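Local coordinates for hypothetical 39.9 kDa protein (Saccharomyces cerevisiae, PDB 2GA8), which acts as an ATP-dependent kinase of the P-loop type and could be involved in endoplasmic reticulum membrane assembly, at residues A[24-29]-A[263-268]; A[28-33]-A[292-297]; A[269-274]-A[339-344]; A[301-306]-A[325-330]. One frame throughout, in Å; residues are numbered along the deposited sequence.

Interaction 1 (A[24-29]-A[263-268]); sequences RVCVIL and VILEGL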
# COMPACT_ATOMS: atom_id res chain seq x y z
N ARG A 24 2.57 7.01 -13.59
CA ARG A 24 3.14 5.91 -12.84
C ARG A 24 2.34 4.63 -13.03
O ARG A 24 1.16 4.67 -13.38
CB ARG A 24 3.23 6.28 -11.35
CG ARG A 24 2.05 7.07 -10.81
CD ARG A 24 2.16 7.36 -9.31
NE ARG A 24 3.36 8.11 -8.95
CZ ARG A 24 3.39 9.10 -8.06
NH1 ARG A 24 2.29 9.49 -7.45
NH2 ARG A 24 4.54 9.69 -7.77
N VAL A 25 3.00 3.50 -12.83
CA VAL A 25 2.32 2.22 -12.96
C VAL A 25 2.23 1.62 -11.57
O VAL A 25 3.08 1.86 -10.73
CB VAL A 25 3.08 1.28 -13.90
CG1 VAL A 25 3.17 1.90 -15.30
CG2 VAL A 25 4.46 1.00 -13.36
N CYS A 26 1.18 0.86 -11.33
CA CYS A 26 0.98 0.24 -10.03
C CYS A 26 1.07 -1.27 -10.12
O CYS A 26 0.73 -1.86 -11.14
CB CYS A 26 -0.38 0.63 -9.45
SG CYS A 26 -0.53 2.38 -8.99
N VAL A 27 1.53 -1.87 -9.03
CA VAL A 27 1.63 -3.31 -8.96
C VAL A 27 0.95 -3.73 -7.67
O VAL A 27 1.22 -3.17 -6.61
CB VAL A 27 3.09 -3.79 -8.91
CG1 VAL A 27 3.13 -5.32 -8.79
CG2 VAL A 27 3.83 -3.33 -10.16
N ILE A 28 0.04 -4.69 -7.78
CA ILE A 28 -0.65 -5.23 -6.61
C ILE A 28 -0.05 -6.61 -6.37
O ILE A 28 0.06 -7.42 -7.29
CB ILE A 28 -2.17 -5.40 -6.84
CG1 ILE A 28 -2.87 -4.04 -6.70
CG2 ILE A 28 -2.74 -6.40 -5.83
CD1 ILE A 28 -4.37 -4.08 -7.03
N LEU A 29 0.37 -6.86 -5.13
CA LEU A 29 0.92 -8.15 -4.76
C LEU A 29 0.15 -8.61 -3.53
O LEU A 29 0.24 -8.00 -2.46
CB LEU A 29 2.42 -8.03 -4.43
CG LEU A 29 3.07 -9.32 -3.93
CD1 LEU A 29 2.91 -10.42 -4.98
CD2 LEU A 29 4.55 -9.06 -3.64
N VAL A 263 4.77 2.03 -8.25
CA VAL A 263 4.33 1.87 -6.87
C VAL A 263 3.92 0.41 -6.70
O VAL A 263 3.05 -0.09 -7.41
CB VAL A 263 3.12 2.78 -6.53
CG1 VAL A 263 2.68 2.55 -5.09
CG2 VAL A 263 3.51 4.23 -6.73
N ILE A 264 4.58 -0.26 -5.76
CA ILE A 264 4.31 -1.66 -5.50
C ILE A 264 3.53 -1.77 -4.20
O ILE A 264 4.07 -1.53 -3.13
CB ILE A 264 5.63 -2.45 -5.38
CG1 ILE A 264 6.42 -2.33 -6.69
CG2 ILE A 264 5.34 -3.91 -5.06
CD1 ILE A 264 7.91 -2.64 -6.55
N LEU A 265 2.25 -2.11 -4.30
CA LEU A 265 1.40 -2.24 -3.13
C LEU A 265 1.27 -3.71 -2.78
O LEU A 265 0.92 -4.52 -3.63
CB LEU A 265 0.01 -1.65 -3.42
CG LEU A 265 0.00 -0.18 -3.83
CD1 LEU A 265 0.00 -0.07 -5.35
CD2 LEU A 265 -1.23 0.50 -3.27
N GLU A 266 1.59 -4.05 -1.54
CA GLU A 266 1.51 -5.44 -1.11
C GLU A 266 0.64 -5.53 0.13
O GLU A 266 0.70 -4.66 1.01
CB GLU A 266 2.90 -6.01 -0.81
CG GLU A 266 3.69 -5.23 0.23
CD GLU A 266 3.62 -5.84 1.62
OE1 GLU A 266 2.78 -6.73 1.86
OE2 GLU A 266 4.42 -5.41 2.48
N GLY A 267 -0.18 -6.56 0.21
CA GLY A 267 -1.05 -6.71 1.36
C GLY A 267 -1.98 -7.90 1.27
O GLY A 267 -2.10 -8.56 0.23
N LEU A 268 -2.66 -8.16 2.38
CA LEU A 268 -3.58 -9.28 2.48
C LEU A 268 -4.89 -9.12 1.70
O LEU A 268 -5.38 -10.06 1.08
CB LEU A 268 -3.97 -9.50 3.94
CG LEU A 268 -2.90 -9.83 4.98
CD1 LEU A 268 -3.48 -9.59 6.38
CD2 LEU A 268 -2.46 -11.28 4.82
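Leu265 N donates to Val27 O at 2.7 Å, the shortest of five backbone hydrogen bonds between residues 25-29 and 263-267. Val27 N in turn donates to Val263 O at 2.8 Å, and Leu29 N donates to Leu265 O at 2.8 Å. The two ends are closed by Val263 N to Val25 O at 3.0 Å and by Gly267 N to Leu29 O at 3.1 Å. This is parallel pairing in the central sheet of a P-loop kinase fold. Strand 25-30 is the middle strand, with strand 262-267 on one side and strand 290-296 on the other. The two short segments run 19° apart.

Cys26, Ile28, Val263 and Leu265 share one face of the sheet. There Cys26 CB meets Leu265 CD1 at 4.2 Å. Val27, Leu29, Ile264 and Glu266 share the other face, which helix 37-43 covers through Ile40 and Ala41. On it Val27 CB lies 4.3 Å from Ile264 CG1. Glu266 CG sits between its backbone N and carbonyl carbon (chi1 57°), and the rest of the chain leads away from Leu29. Its side chain touches Lys37, which by similarity binds ATP. Arg24 is held by its polar end, NE on Thr260 O and NH1 on Thr205 OG1. Its CD lies 4.3 Å from Val263 CG2.

Interaction 2 (A[28-33]-A[292-297]); sequences ILVGSP and VYKIDI
The start of the P-loop, where Gly31 and Ser32 follow strand 25-30, lies against Ile295 of strand 290-296 and Ile297 just after it. Three backbone hydrogen bonds pair the strands in parallel. Tyr293 N donates to Ile28 O at 2.8 Å, Val30 N to Tyr293 O at 2.9 Å, and Ile295 N to Val30 O at 2.8 Å. Beyond Val30 the direct pairing gives way to a water. Ser32 N donates to this water at 2.9 Å, and the water donates to Ile295 O at 2.6 Å.

Gly31, Ser32 and Pro33 belong to the Walker A motif and by similarity bind ATP. A CB on Gly31 would crowd Ile295 CD1. Ser32 OG rests against CG2 and CD1 of Ile297. On one face of the sheet Leu29 CD1 touches Tyr293 CB at 3.8 Å and Ile295 CG1 at 3.9 Å. On the other face Ile28 and Val292 lie side by side, pointing the same way, and Val30 packs on the Lys294 chain.

Lys294 NZ turns back to Ile295 O at 3.0 Å, from above the carbonyl plane. Ile295 O accepts from both this ammonium group and the bridging water. Lys294 NZ also makes a salt bridge with Asp338 and a long one with Asp296. An alanine here would probably leave Asp338 without its ionic mate and Ile295 O with one donor fewer.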
# COMPACT_ATOMS: atom_id res chain seq x y z
N ILE A 28 0.04 -4.69 -7.78
CA ILE A 28 -0.65 -5.23 -6.61
C ILE A 28 -0.05 -6.61 -6.37
O ILE A 28 0.06 -7.42 -7.29
CB ILE A 28 -2.17 -5.40 -6.84
CG1 ILE A 28 -2.87 -4.04 -6.70
CG2 ILE A 28 -2.74 -6.40 -5.83
CD1 ILE A 28 -4.37 -4.08 -7.03
N LEU A 29 0.37 -6.86 -5.13
CA LEU A 29 0.92 -8.15 -4.76
C LEU A 29 0.15 -8.61 -3.53
O LEU A 29 0.24 -8.00 -2.46
CB LEU A 29 2.42 -8.03 -4.43
CG LEU A 29 3.07 -9.32 -3.93
CD1 LEU A 29 2.91 -10.42 -4.98
CD2 LEU A 29 4.55 -9.06 -3.64
N VAL A 30 -0.61 -9.69 -3.69
CA VAL A 30 -1.40 -10.24 -2.60
C VAL A 30 -0.92 -11.63 -2.19
O VAL A 30 -0.54 -12.44 -3.03
CB VAL A 30 -2.90 -10.36 -2.99
CG1 VAL A 30 -3.65 -11.24 -1.99
CG2 VAL A 30 -3.54 -8.98 -3.04
N GLY A 31 -0.95 -11.88 -0.89
CA GLY A 31 -0.55 -13.17 -0.37
C GLY A 31 -1.01 -13.26 1.07
O GLY A 31 -1.13 -12.24 1.74
N SER A 32 -1.28 -14.47 1.54
CA SER A 32 -1.71 -14.64 2.93
C SER A 32 -0.49 -14.51 3.85
O SER A 32 0.64 -14.38 3.38
CB SER A 32 -2.38 -16.01 3.11
OG SER A 32 -1.58 -17.06 2.61
N PRO A 33 -0.71 -14.50 5.17
CA PRO A 33 0.42 -14.37 6.11
C PRO A 33 1.52 -15.40 5.84
O PRO A 33 1.25 -16.58 5.64
CB PRO A 33 -0.24 -14.57 7.47
CG PRO A 33 -1.61 -13.98 7.25
CD PRO A 33 -1.99 -14.54 5.90
N VAL A 292 -1.12 -7.24 -11.61
CA VAL A 292 -1.65 -7.89 -10.42
C VAL A 292 -1.08 -9.29 -10.22
O VAL A 292 -1.13 -10.13 -11.12
CB VAL A 292 -3.19 -8.00 -10.50
CG1 VAL A 292 -3.75 -8.63 -9.23
CG2 VAL A 292 -3.79 -6.61 -10.73
N TYR A 293 -0.53 -9.54 -9.03
CA TYR A 293 0.05 -10.84 -8.69
C TYR A 293 -0.55 -11.36 -7.39
O TYR A 293 -0.76 -10.62 -6.44
CB TYR A 293 1.56 -10.72 -8.51
CG TYR A 293 2.28 -10.26 -9.75
CD1 TYR A 293 2.45 -11.11 -10.84
CD2 TYR A 293 2.74 -8.95 -9.87
CE1 TYR A 293 3.07 -10.68 -12.01
CE2 TYR A 293 3.35 -8.50 -11.03
CZ TYR A 293 3.51 -9.37 -12.10
OH TYR A 293 4.11 -8.91 -13.25
N LYS A 294 -0.81 -12.66 -7.37
CA LYS A 294 -1.37 -13.29 -6.19
C LYS A 294 -0.50 -14.51 -5.93
O LYS A 294 -0.31 -15.34 -6.82
CB LYS A 294 -2.83 -13.68 -6.44
CG LYS A 294 -3.62 -14.00 -5.18
CD LYS A 294 -3.30 -15.38 -4.66
CE LYS A 294 -4.09 -15.68 -3.40
NZ LYS A 294 -3.80 -17.04 -2.91
N ILE A 295 0.04 -14.60 -4.72
CA ILE A 295 0.91 -15.71 -4.36
C ILE A 295 0.13 -16.95 -3.95
O ILE A 295 -0.77 -16.87 -3.13
CB ILE A 295 1.85 -15.32 -3.19
CG1 ILE A 295 2.68 -14.08 -3.57
CG2 ILE A 295 2.77 -16.49 -2.84
CD1 ILE A 295 3.51 -13.53 -2.42
N ASP A 296 0.48 -18.08 -4.54
CA ASP A 296 -0.15 -19.36 -4.20
C ASP A 296 0.89 -20.00 -3.30
O ASP A 296 2.01 -20.27 -3.73
CB ASP A 296 -0.38 -20.21 -5.45
CG ASP A 296 -1.61 -19.79 -6.23
OD1 ASP A 296 -2.29 -18.82 -5.82
OD2 ASP A 296 -1.90 -20.43 -7.26
N ILE A 297 0.52 -20.25 -2.05
CA ILE A 297 1.45 -20.81 -1.08
C ILE A 297 1.63 -22.32 -1.03
O ILE A 297 0.80 -23.09 -1.52
CB ILE A 297 1.06 -20.38 0.36
CG1 ILE A 297 -0.25 -21.04 0.77
CG2 ILE A 297 0.93 -18.86 0.44
CD1 ILE A 297 -0.64 -20.82 2.22
O HOH W 1 -1.46 -16.30 -0.65

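Interaction 3 (A[269-274]-A[339-344]); sequences YLLYDQ and NHLIKV
Leu271 and Ile342 form the tight side of this contact. Their side chains cross at about a right angle, and Leu271 CD2 to Ile342 CD1 is a close 3.5 Å. Leu271 CB also touches Leu341 CD1. Behind them Leu271 reaches Val30 and Ile347 of the sheet. Leu271 O accepts from Ile342 N at 3.0 Å, and His340 O accepts from Asp273 N at 2.8 Å. Tyr272 is buried too. His340 CB lies over the face of its ring, 3.8 Å from the centroid, a CH-pi contact. Tyr272 OH bonds to Asp336.

The other side is polar and partly exposed. His340 ND1 donates to Asp273 OD1 at 2.8 Å. The oxygen lies near the imidazole plane and is met on its syn side. The carboxylate is turned nearly perpendicular to the ring. Gln274 NE2 adds a second bond to OD1 at 2.9 Å, from above the carboxylate plane. A water donates to Asp273 OD2 at 2.7 Å and to Leu341 O at 3.0 Å.

The arrangement joins two loops by a single backbone bridge and a His-carboxylate hydrogen bond. One loop follows strand 262-267; the other leads into strand 347-351 at the sheet edge.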
# COMPACT_ATOMS: atom_id res chain seq x y z
N TYR A 269 -5.43 -7.91 1.74
CA TYR A 269 -6.74 -7.66 1.16
C TYR A 269 -6.90 -6.79 -0.08
O TYR A 269 -8.00 -6.30 -0.35
CB TYR A 269 -7.63 -7.14 2.29
CG TYR A 269 -7.56 -8.04 3.52
CD1 TYR A 269 -7.87 -9.40 3.41
CD2 TYR A 269 -7.16 -7.55 4.76
CE1 TYR A 269 -7.76 -10.25 4.51
CE2 TYR A 269 -7.05 -8.40 5.87
CZ TYR A 269 -7.35 -9.75 5.73
OH TYR A 269 -7.24 -10.61 6.80
N LEU A 270 -5.83 -6.63 -0.85
CA LEU A 270 -5.91 -5.79 -2.04
C LEU A 270 -6.81 -6.35 -3.13
O LEU A 270 -7.16 -5.63 -4.06
CB LEU A 270 -4.51 -5.55 -2.61
CG LEU A 270 -3.52 -5.02 -1.57
CD1 LEU A 270 -2.18 -4.74 -2.23
CD2 LEU A 270 -4.07 -3.77 -0.92
N LEU A 271 -7.18 -7.63 -3.01
CA LEU A 271 -8.05 -8.28 -3.99
C LEU A 271 -9.23 -8.96 -3.27
O LEU A 271 -9.76 -9.96 -3.74
CB LEU A 271 -7.26 -9.33 -4.78
CG LEU A 271 -6.16 -8.81 -5.70
CD1 LEU A 271 -5.35 -9.97 -6.25
CD2 LEU A 271 -6.78 -7.99 -6.84
N TYR A 272 -9.63 -8.37 -2.15
CA TYR A 272 -10.71 -8.89 -1.31
C TYR A 272 -12.05 -8.31 -1.79
O TYR A 272 -12.19 -7.10 -1.91
CB TYR A 272 -10.43 -8.49 0.14
CG TYR A 272 -11.11 -9.33 1.18
CD1 TYR A 272 -10.64 -10.61 1.48
CD2 TYR A 272 -12.21 -8.85 1.88
CE1 TYR A 272 -11.26 -11.39 2.47
CE2 TYR A 272 -12.83 -9.61 2.86
CZ TYR A 272 -12.35 -10.87 3.15
OH TYR A 272 -12.95 -11.62 4.13
N ASP A 273 -13.02 -9.19 -2.05
CA ASP A 273 -14.32 -8.76 -2.59
C ASP A 273 -15.35 -8.12 -1.67
O ASP A 273 -16.55 -8.15 -1.97
CB ASP A 273 -14.99 -9.94 -3.33
CG ASP A 273 -15.40 -11.08 -2.39
OD1 ASP A 273 -15.49 -10.86 -1.17
OD2 ASP A 273 -15.66 -12.19 -2.89
N GLN A 274 -14.91 -7.53 -0.57
CA GLN A 274 -15.85 -6.91 0.35
C GLN A 274 -15.55 -5.44 0.62
O GLN A 274 -14.41 -4.99 0.48
CB GLN A 274 -15.87 -7.67 1.67
CG GLN A 274 -16.33 -9.11 1.54
CD GLN A 274 -17.76 -9.21 1.05
OE1 GLN A 274 -18.66 -8.59 1.61
NE2 GLN A 274 -17.96 -10.00 -0.01
N ASN A 339 -11.28 -17.48 -0.74
CA ASN A 339 -12.73 -17.53 -0.88
C ASN A 339 -13.29 -16.18 -1.32
O ASN A 339 -14.34 -16.11 -1.96
CB ASN A 339 -13.39 -17.94 0.44
CG ASN A 339 -13.04 -19.36 0.86
OD1 ASN A 339 -12.71 -20.20 0.02
ND2 ASN A 339 -13.12 -19.63 2.16
N HIS A 340 -12.58 -15.11 -0.98
CA HIS A 340 -13.03 -13.77 -1.31
C HIS A 340 -12.23 -13.08 -2.41
O HIS A 340 -12.32 -11.86 -2.58
CB HIS A 340 -13.03 -12.92 -0.04
CG HIS A 340 -14.12 -13.28 0.91
ND1 HIS A 340 -15.41 -12.82 0.78
CD2 HIS A 340 -14.12 -14.11 1.98
CE1 HIS A 340 -16.16 -13.34 1.73
NE2 HIS A 340 -15.41 -14.12 2.47
N LEU A 341 -11.47 -13.85 -3.18
CA LEU A 341 -10.67 -13.28 -4.26
C LEU A 341 -11.60 -12.73 -5.34
O LEU A 341 -12.46 -13.44 -5.85
CB LEU A 341 -9.74 -14.35 -4.85
CG LEU A 341 -8.66 -13.82 -5.79
CD1 LEU A 341 -7.69 -12.95 -5.00
CD2 LEU A 341 -7.91 -14.98 -6.44
N ILE A 342 -11.44 -11.45 -5.69
CA ILE A 342 -12.29 -10.85 -6.71
C ILE A 342 -12.17 -11.59 -8.03
O ILE A 342 -11.07 -12.01 -8.42
CB ILE A 342 -11.98 -9.36 -6.93
CG1 ILE A 342 -10.51 -9.18 -7.29
CG2 ILE A 342 -12.34 -8.56 -5.69
CD1 ILE A 342 -10.16 -7.76 -7.67
N LYS A 343 -13.29 -11.74 -8.72
CA LYS A 343 -13.34 -12.45 -9.99
C LYS A 343 -12.96 -11.58 -11.18
O LYS A 343 -13.82 -10.99 -11.82
CB LYS A 343 -14.75 -13.00 -10.22
CG LYS A 343 -15.24 -13.97 -9.16
CD LYS A 343 -14.50 -15.30 -9.21
CE LYS A 343 -15.15 -16.31 -8.28
NZ LYS A 343 -14.46 -17.62 -8.29
N VAL A 344 -11.66 -11.49 -11.46
CA VAL A 344 -11.17 -10.71 -12.60
C VAL A 344 -10.21 -11.58 -13.40
O VAL A 344 -9.63 -12.53 -12.87
CB VAL A 344 -10.47 -9.41 -12.15
CG1 VAL A 344 -11.44 -8.56 -11.35
CG2 VAL A 344 -9.24 -9.73 -11.33
O HOH W 2 -15.35 -12.78 -5.51

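Interaction 4 (A[301-306]-A[325-330]); sequences ATEERV and KFRSND. With SO4 (sulfate ion), chain H.
Phe326 lies against Glu303 and Val306, where helix 319-328 packs on helix 299-312. The pair follows strand 290-296, a position consistent with the helical lid of P-loop kinases. Phe326 CG is anti to its backbone N (chi1 -179°), and the ring lies against the other helix. Glu303 CA sits over the ring centre, 3.6 Å from the centroid and 13° off the normal, a CH-pi contact. Glu303 CG comes 3.4 Å from Phe326 CD2. The Val306 side chain crosses that of Phe326 at about a right angle, its CB 3.7 Å from Phe326 CD1. Thr302 CG2 closes on Phe326 CZ at 4.1 Å. Tyr299 adds an edge-to-face partner.

An alanine in place of Phe326 would probably open a gap beside Glu303 and Val306 and leave Tyr299 without its aromatic mate.

Glu303 stretches past the ring toward Arg327. Its OE2 lies 3.1 Å from Arg327 CG, but 4.2 Å from Arg327 NH1, too far for a salt bridge. Glu303 OE1 instead pairs with Arg323. Arg327 NH2 makes a salt bridge with Glu324. Arg327 NH1 donates to O2 of a sulfate ion at 2.9 Å, with the oxygen at the guanidinium edge, in its plane.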
# COMPACT_ATOMS: atom_id res chain seq x y z
N ALA A 301 5.14 -25.45 4.20
CA ALA A 301 6.21 -24.49 4.46
C ALA A 301 5.67 -23.20 5.07
O ALA A 301 6.30 -22.59 5.93
CB ALA A 301 6.96 -24.18 3.18
N THR A 302 4.50 -22.77 4.61
CA THR A 302 3.92 -21.55 5.12
C THR A 302 3.39 -21.78 6.53
O THR A 302 3.51 -20.91 7.40
CB THR A 302 2.78 -21.06 4.21
OG1 THR A 302 3.28 -20.88 2.88
CG2 THR A 302 2.23 -19.73 4.72
N GLU A 303 2.81 -22.95 6.76
CA GLU A 303 2.28 -23.28 8.08
C GLU A 303 3.42 -23.21 9.09
O GLU A 303 3.26 -22.65 10.18
CB GLU A 303 1.70 -24.69 8.07
CG GLU A 303 1.14 -25.13 9.40
CD GLU A 303 0.72 -26.58 9.39
OE1 GLU A 303 1.61 -27.45 9.35
OE2 GLU A 303 -0.50 -26.85 9.40
N GLU A 304 4.56 -23.78 8.73
CA GLU A 304 5.72 -23.79 9.61
C GLU A 304 6.23 -22.38 9.83
O GLU A 304 6.58 -22.00 10.95
CB GLU A 304 6.84 -24.65 9.03
CG GLU A 304 8.07 -24.69 9.93
CD GLU A 304 9.27 -25.33 9.25
OE1 GLU A 304 9.76 -24.76 8.25
OE2 GLU A 304 9.71 -26.40 9.71
N ARG A 305 6.29 -21.60 8.75
CA ARG A 305 6.77 -20.23 8.82
C ARG A 305 5.93 -19.38 9.78
O ARG A 305 6.47 -18.67 10.62
CB ARG A 305 6.77 -19.61 7.42
CG ARG A 305 7.39 -18.22 7.34
CD ARG A 305 7.57 -17.75 5.90
NE ARG A 305 8.53 -18.57 5.16
CZ ARG A 305 8.23 -19.69 4.52
NH1 ARG A 305 6.98 -20.15 4.51
NH2 ARG A 305 9.18 -20.37 3.88
N VAL A 306 4.61 -19.46 9.64
CA VAL A 306 3.71 -18.69 10.49
C VAL A 306 3.73 -19.22 11.93
O VAL A 306 3.70 -18.45 12.88
CB VAL A 306 2.26 -18.72 9.95
CG1 VAL A 306 1.31 -18.04 10.92
CG2 VAL A 306 2.21 -18.01 8.60
N LYS A 325 -3.05 -23.04 15.43
CA LYS A 325 -3.68 -21.74 15.21
C LYS A 325 -3.75 -21.46 13.71
O LYS A 325 -4.74 -20.90 13.22
CB LYS A 325 -2.89 -20.63 15.91
CG LYS A 325 -3.47 -19.25 15.68
CD LYS A 325 -2.72 -18.17 16.44
CE LYS A 325 -3.32 -16.80 16.15
NZ LYS A 325 -2.61 -15.72 16.89
N PHE A 326 -2.71 -21.84 12.99
CA PHE A 326 -2.65 -21.63 11.55
C PHE A 326 -3.76 -22.43 10.86
O PHE A 326 -4.50 -21.90 10.04
CB PHE A 326 -1.30 -22.09 11.01
CG PHE A 326 -1.13 -21.89 9.53
CD1 PHE A 326 -0.76 -20.65 9.01
CD2 PHE A 326 -1.33 -22.95 8.64
CE1 PHE A 326 -0.59 -20.47 7.65
CE2 PHE A 326 -1.15 -22.79 7.28
CZ PHE A 326 -0.78 -21.55 6.77
N ARG A 327 -3.87 -23.71 11.21
CA ARG A 327 -4.87 -24.57 10.61
C ARG A 327 -6.32 -24.17 10.89
O ARG A 327 -7.18 -24.29 10.01
CB ARG A 327 -4.67 -26.02 11.06
CG ARG A 327 -3.32 -26.61 10.69
CD ARG A 327 -3.32 -28.11 10.94
NE ARG A 327 -3.66 -28.45 12.32
CZ ARG A 327 -2.77 -28.74 13.27
NH1 ARG A 327 -1.48 -28.75 12.98
NH2 ARG A 327 -3.18 -29.04 14.49
N SER A 328 -6.58 -23.68 12.10
CA SER A 328 -7.94 -23.31 12.48
C SER A 328 -8.36 -21.87 12.16
O SER A 328 -9.55 -21.56 12.18
CB SER A 328 -8.15 -23.56 13.98
OG SER A 328 -7.31 -22.74 14.76
N ASN A 329 -7.39 -21.00 11.88
CA ASN A 329 -7.71 -19.61 11.57
C ASN A 329 -7.61 -19.33 10.07
O ASN A 329 -6.51 -19.25 9.52
CB ASN A 329 -6.74 -18.68 12.32
CG ASN A 329 -7.21 -17.24 12.31
OD1 ASN A 329 -7.85 -16.79 11.36
ND2 ASN A 329 -6.87 -16.51 13.37
N ASP A 330 -8.75 -19.16 9.42
CA ASP A 330 -8.74 -18.91 7.98
C ASP A 330 -8.12 -17.58 7.56
O ASP A 330 -7.87 -17.35 6.37
CB ASP A 330 -10.15 -19.06 7.40
CG ASP A 330 -10.66 -20.49 7.49
OD1 ASP A 330 -9.83 -21.41 7.64
OD2 ASP A 330 -11.89 -20.69 7.39
S SO4 H . 0.88 -31.21 14.71
O1 SO4 H . 0.29 -31.28 16.06
O2 SO4 H . 0.86 -29.81 14.23
O3 SO4 H . 2.27 -31.70 14.74
O4 SO4 H . 0.08 -32.05 13.79

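Interactions 1 and 2 share Ile28 and Leu29, so strand 25-30 is paired on both edges, and their centres are 11 Å apart. The strand leads into the P-loop. Interaction 1 brings Glu266 to about 4 Å from Lys37, side chain to side chain, and interaction 2 holds Gly31 to Pro33. Interaction 3 packs on the Ile28 and Val30 face of the sheet: Leu270 CB is 3.6 Å from Val30 CG2. Interaction 4 meets the P-loop near its start, with Val306 CG2 3.4 Å from Pro33 O. It does not touch interaction 1, whose nearest atoms are about 8 Å away, or interaction 3, about 5 Å away.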